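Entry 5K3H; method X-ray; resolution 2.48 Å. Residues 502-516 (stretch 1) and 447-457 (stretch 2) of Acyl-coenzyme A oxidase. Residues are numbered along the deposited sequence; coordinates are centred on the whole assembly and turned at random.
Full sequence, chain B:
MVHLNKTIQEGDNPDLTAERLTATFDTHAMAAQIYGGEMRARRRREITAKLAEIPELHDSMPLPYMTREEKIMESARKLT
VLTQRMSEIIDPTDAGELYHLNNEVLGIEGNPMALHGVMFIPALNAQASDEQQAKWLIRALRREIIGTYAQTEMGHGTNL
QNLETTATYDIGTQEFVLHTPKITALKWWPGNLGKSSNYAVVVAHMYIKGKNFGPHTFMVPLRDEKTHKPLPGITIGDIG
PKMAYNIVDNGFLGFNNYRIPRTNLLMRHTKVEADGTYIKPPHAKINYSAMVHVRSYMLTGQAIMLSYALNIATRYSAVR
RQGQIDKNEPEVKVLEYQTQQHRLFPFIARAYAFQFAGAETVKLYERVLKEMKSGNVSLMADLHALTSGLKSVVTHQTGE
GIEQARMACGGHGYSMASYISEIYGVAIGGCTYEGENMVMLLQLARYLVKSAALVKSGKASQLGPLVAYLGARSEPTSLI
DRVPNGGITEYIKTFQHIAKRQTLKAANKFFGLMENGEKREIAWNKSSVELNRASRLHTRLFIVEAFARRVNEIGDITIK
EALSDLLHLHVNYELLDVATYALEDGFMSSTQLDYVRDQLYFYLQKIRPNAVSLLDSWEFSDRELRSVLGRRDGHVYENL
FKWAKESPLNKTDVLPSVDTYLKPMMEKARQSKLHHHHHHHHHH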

# COMPACT_ATOMS: atom_id res chain seq x y z
N GLN B 502 -0.08 5.62 -28.86
CA GLN B 502 -0.68 6.39 -27.77
C GLN B 502 -0.08 7.79 -27.68
O GLN B 502 -0.78 8.74 -27.30
CB GLN B 502 -0.53 5.62 -26.44
CG GLN B 502 -1.13 6.30 -25.21
CD GLN B 502 -2.66 6.47 -25.27
OE1 GLN B 502 -3.38 5.69 -25.91
NE2 GLN B 502 -3.16 7.50 -24.58
N THR B 503 1.19 7.94 -28.03
CA THR B 503 1.79 9.27 -28.05
C THR B 503 1.15 10.17 -29.10
O THR B 503 0.81 11.33 -28.82
CB THR B 503 3.29 9.16 -28.27
OG1 THR B 503 3.88 8.53 -27.12
CG2 THR B 503 3.92 10.52 -28.50
N LEU B 504 1.01 9.67 -30.33
CA LEU B 504 0.43 10.50 -31.38
C LEU B 504 -1.07 10.73 -31.13
O LEU B 504 -1.59 11.82 -31.41
CB LEU B 504 0.65 9.84 -32.74
CG LEU B 504 2.10 9.46 -33.07
CD1 LEU B 504 2.15 8.74 -34.42
CD2 LEU B 504 3.10 10.62 -33.04
N LYS B 505 -1.77 9.72 -30.62
CA LYS B 505 -3.19 9.89 -30.35
C LYS B 505 -3.42 10.99 -29.32
O LYS B 505 -4.19 11.93 -29.55
CB LYS B 505 -3.78 8.57 -29.86
CG LYS B 505 -5.25 8.66 -29.51
CD LYS B 505 -5.79 7.39 -28.88
CE LYS B 505 -7.26 7.58 -28.51
NZ LYS B 505 -7.93 6.28 -28.31
N ALA B 506 -2.68 10.93 -28.21
CA ALA B 506 -2.84 11.93 -27.16
C ALA B 506 -2.43 13.31 -27.63
O ALA B 506 -3.10 14.30 -27.31
CB ALA B 506 -2.02 11.52 -25.94
N ALA B 507 -1.34 13.41 -28.39
CA ALA B 507 -0.93 14.72 -28.89
C ALA B 507 -1.97 15.30 -29.85
O ALA B 507 -2.33 16.48 -29.76
CB ALA B 507 0.46 14.63 -29.52
N ASN B 508 -2.51 14.46 -30.73
CA ASN B 508 -3.55 14.94 -31.64
C ASN B 508 -4.82 15.33 -30.90
O ASN B 508 -5.53 16.23 -31.36
CB ASN B 508 -3.86 13.89 -32.70
CG ASN B 508 -2.81 13.84 -33.77
OD1 ASN B 508 -2.13 14.85 -34.02
ND2 ASN B 508 -2.66 12.70 -34.42
N LYS B 509 -5.11 14.68 -29.77
CA LYS B 509 -6.24 15.13 -28.96
C LYS B 509 -6.00 16.55 -28.45
O LYS B 509 -6.88 17.41 -28.52
CB LYS B 509 -6.49 14.18 -27.79
CG LYS B 509 -7.61 14.67 -26.87
CD LYS B 509 -7.81 13.78 -25.63
CE LYS B 509 -9.04 14.23 -24.83
NZ LYS B 509 -9.32 13.31 -23.68
N PHE B 510 -4.79 16.80 -27.94
CA PHE B 510 -4.40 18.13 -27.50
C PHE B 510 -4.42 19.12 -28.67
O PHE B 510 -5.07 20.17 -28.60
CB PHE B 510 -3.02 18.04 -26.85
CG PHE B 510 -2.39 19.35 -26.50
CD1 PHE B 510 -3.06 20.28 -25.71
CD2 PHE B 510 -1.12 19.66 -26.95
CE1 PHE B 510 -2.47 21.49 -25.38
CE2 PHE B 510 -0.53 20.85 -26.63
CZ PHE B 510 -1.21 21.77 -25.85
N PHE B 511 -3.73 18.79 -29.77
CA PHE B 511 -3.73 19.65 -30.95
C PHE B 511 -5.15 19.88 -31.46
O PHE B 511 -5.53 21.01 -31.79
CB PHE B 511 -2.91 19.03 -32.07
CG PHE B 511 -1.45 18.80 -31.73
CD1 PHE B 511 -0.77 19.66 -30.88
CD2 PHE B 511 -0.77 17.71 -32.27
CE1 PHE B 511 0.57 19.43 -30.58
CE2 PHE B 511 0.56 17.48 -31.98
CZ PHE B 511 1.24 18.35 -31.13
N GLY B 512 -5.97 18.82 -31.51
CA GLY B 512 -7.29 18.96 -32.09
C GLY B 512 -8.17 19.94 -31.33
O GLY B 512 -8.89 20.73 -31.94
N LEU B 513 -8.13 19.89 -30.00
CA LEU B 513 -8.94 20.80 -29.18
C LEU B 513 -8.52 22.25 -29.37
O LEU B 513 -9.37 23.15 -29.37
CB LEU B 513 -8.84 20.41 -27.70
CG LEU B 513 -9.62 19.16 -27.30
CD1 LEU B 513 -9.20 18.67 -25.92
CD2 LEU B 513 -11.10 19.39 -27.35
N MET B 514 -7.23 22.51 -29.54
CA MET B 514 -6.81 23.88 -29.83
C MET B 514 -7.31 24.31 -31.21
O MET B 514 -7.85 25.41 -31.37
CB MET B 514 -5.29 24.01 -29.73
CG MET B 514 -4.72 23.92 -28.32
SD MET B 514 -3.00 24.45 -28.27
CE MET B 514 -2.19 23.09 -29.09
N GLU B 515 -7.16 23.43 -32.21
CA GLU B 515 -7.64 23.72 -33.56
C GLU B 515 -9.13 24.05 -33.58
O GLU B 515 -9.60 24.75 -34.48
CB GLU B 515 -7.35 22.54 -34.49
CG GLU B 515 -5.87 22.44 -34.92
CD GLU B 515 -5.48 21.07 -35.47
OE1 GLU B 515 -6.39 20.31 -35.89
OE2 GLU B 515 -4.26 20.76 -35.47
N ASN B 516 -9.90 23.55 -32.61
CA ASN B 516 -11.30 23.93 -32.46
C ASN B 516 -11.48 25.08 -31.48
O ASN B 516 -12.60 25.30 -30.99
CB ASN B 516 -12.15 22.74 -32.04
CG ASN B 516 -12.23 21.69 -33.13
OD1 ASN B 516 -11.64 21.86 -34.20
ND2 ASN B 516 -12.99 20.62 -32.88
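Stretch 2 447-457: YLVKSAALVKS

Stretch 2 continues a helix that begins earlier in the chain and crosses the helix of stretch 1 at right angles. The signed crossing angle is -90°, and the axes approach to 9.3 Å. Small residues meet where the backbones come close. A507 CB lies 3.7 Å from A452 CB and 4.1 Å from V449 CG2. The CA atoms of A507 and V449 are 5.5 Å apart.

V449 CB points sideways. With chi1 t (166°), V449 CG1 lies 3.8 Å from F511 CZ and 4.1 Å from F510 CD2, while V449 CG2 is the methyl nearer A507 CB. The two phenylalanines differ in chi1: F510 is t, F511 is m. The m rotamer carries the F511 ring to stretch 2, where CZ also lies 4.2 Å from A453 CB. L504 is m,t; its CB points sideways, but its end comes nearer, with CD2 3.9 Å from A452 CB. T503 OG1 lies 4.0 Å from L448 CD1; both side chains are m in chi1.

K456 is t,t,m,t, extended except at chi3. K456 NZ lies 3.2 Å from N508 OD1 in a weak hydrogen bond. K456 NZ is also 3.7 Å from F511 CD2. E515 OE2 is 4.2 Å from K456 NZ, too far for a salt bridge. K450 CB points away, and its side chain makes no contact with stretch 1. S451, chi1 m, turns back on its own helix: OG donates to Y447 O at 2.8 Å.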

# COMPACT_ATOMS: atom_id res chain seq x y z
N TYR B 447 7.59 16.85 -23.60
CA TYR B 447 8.65 16.44 -24.51
C TYR B 447 8.15 15.47 -25.58
O TYR B 447 8.60 15.52 -26.73
CB TYR B 447 9.79 15.84 -23.71
CG TYR B 447 10.89 15.25 -24.55
CD1 TYR B 447 11.74 16.06 -25.26
CD2 TYR B 447 11.09 13.87 -24.59
CE1 TYR B 447 12.76 15.53 -26.02
CE2 TYR B 447 12.10 13.32 -25.34
CZ TYR B 447 12.93 14.16 -26.05
OH TYR B 447 13.94 13.65 -26.82
N LEU B 448 7.26 14.55 -25.22
CA LEU B 448 6.73 13.65 -26.25
C LEU B 448 5.80 14.38 -27.20
O LEU B 448 5.74 14.04 -28.39
CB LEU B 448 6.00 12.46 -25.62
CG LEU B 448 6.79 11.41 -24.84
CD1 LEU B 448 5.80 10.47 -24.20
CD2 LEU B 448 7.80 10.66 -25.71
N VAL B 449 5.07 15.39 -26.71
CA VAL B 449 4.21 16.18 -27.59
C VAL B 449 5.04 17.02 -28.55
O VAL B 449 4.72 17.13 -29.74
CB VAL B 449 3.24 17.04 -26.76
CG1 VAL B 449 2.61 18.08 -27.62
CG2 VAL B 449 2.18 16.15 -26.16
N LYS B 450 6.11 17.65 -28.05
CA LYS B 450 7.05 18.34 -28.93
C LYS B 450 7.62 17.40 -29.99
O LYS B 450 7.90 17.81 -31.12
CB LYS B 450 8.19 18.94 -28.12
CG LYS B 450 9.28 19.52 -29.00
CD LYS B 450 10.56 19.81 -28.19
CE LYS B 450 11.56 18.64 -28.36
NZ LYS B 450 12.80 18.82 -27.55
N SER B 451 7.89 16.15 -29.60
CA SER B 451 8.39 15.15 -30.55
C SER B 451 7.30 14.70 -31.54
O SER B 451 7.61 14.39 -32.70
CB SER B 451 8.96 13.96 -29.77
OG SER B 451 9.96 14.42 -28.87
N ALA B 452 6.04 14.60 -31.09
CA ALA B 452 4.95 14.31 -32.02
C ALA B 452 4.78 15.44 -33.03
O ALA B 452 4.41 15.19 -34.19
CB ALA B 452 3.65 14.07 -31.25
N ALA B 453 5.01 16.68 -32.60
CA ALA B 453 4.91 17.82 -33.51
C ALA B 453 5.98 17.76 -34.61
O ALA B 453 5.70 18.09 -35.77
CB ALA B 453 5.02 19.13 -32.74
N LEU B 454 7.21 17.37 -34.26
CA LEU B 454 8.24 17.17 -35.27
C LEU B 454 7.80 16.14 -36.30
O LEU B 454 7.92 16.37 -37.51
CB LEU B 454 9.56 16.74 -34.64
CG LEU B 454 10.39 17.71 -33.79
CD1 LEU B 454 11.59 16.99 -33.22
CD2 LEU B 454 10.88 18.83 -34.66
N VAL B 455 7.26 15.01 -35.84
CA VAL B 455 6.86 13.94 -36.76
C VAL B 455 5.79 14.45 -37.72
O VAL B 455 5.92 14.31 -38.94
CB VAL B 455 6.38 12.70 -35.99
CG1 VAL B 455 5.79 11.67 -36.95
CG2 VAL B 455 7.52 12.09 -35.18
N LYS B 456 4.72 15.06 -37.18
CA LYS B 456 3.61 15.49 -38.03
C LYS B 456 4.07 16.46 -39.10
O LYS B 456 3.58 16.42 -40.24
CB LYS B 456 2.50 16.12 -37.17
CG LYS B 456 1.40 16.77 -38.00
CD LYS B 456 0.39 17.56 -37.17
CE LYS B 456 -0.61 16.65 -36.45
NZ LYS B 456 -1.70 17.44 -35.80
N SER B 457 5.02 17.34 -38.78
CA SER B 457 5.46 18.38 -39.70
C SER B 457 6.62 17.95 -40.58
O SER B 457 7.28 18.81 -41.17
CB SER B 457 5.81 19.65 -38.92
OG SER B 457 6.94 19.44 -38.10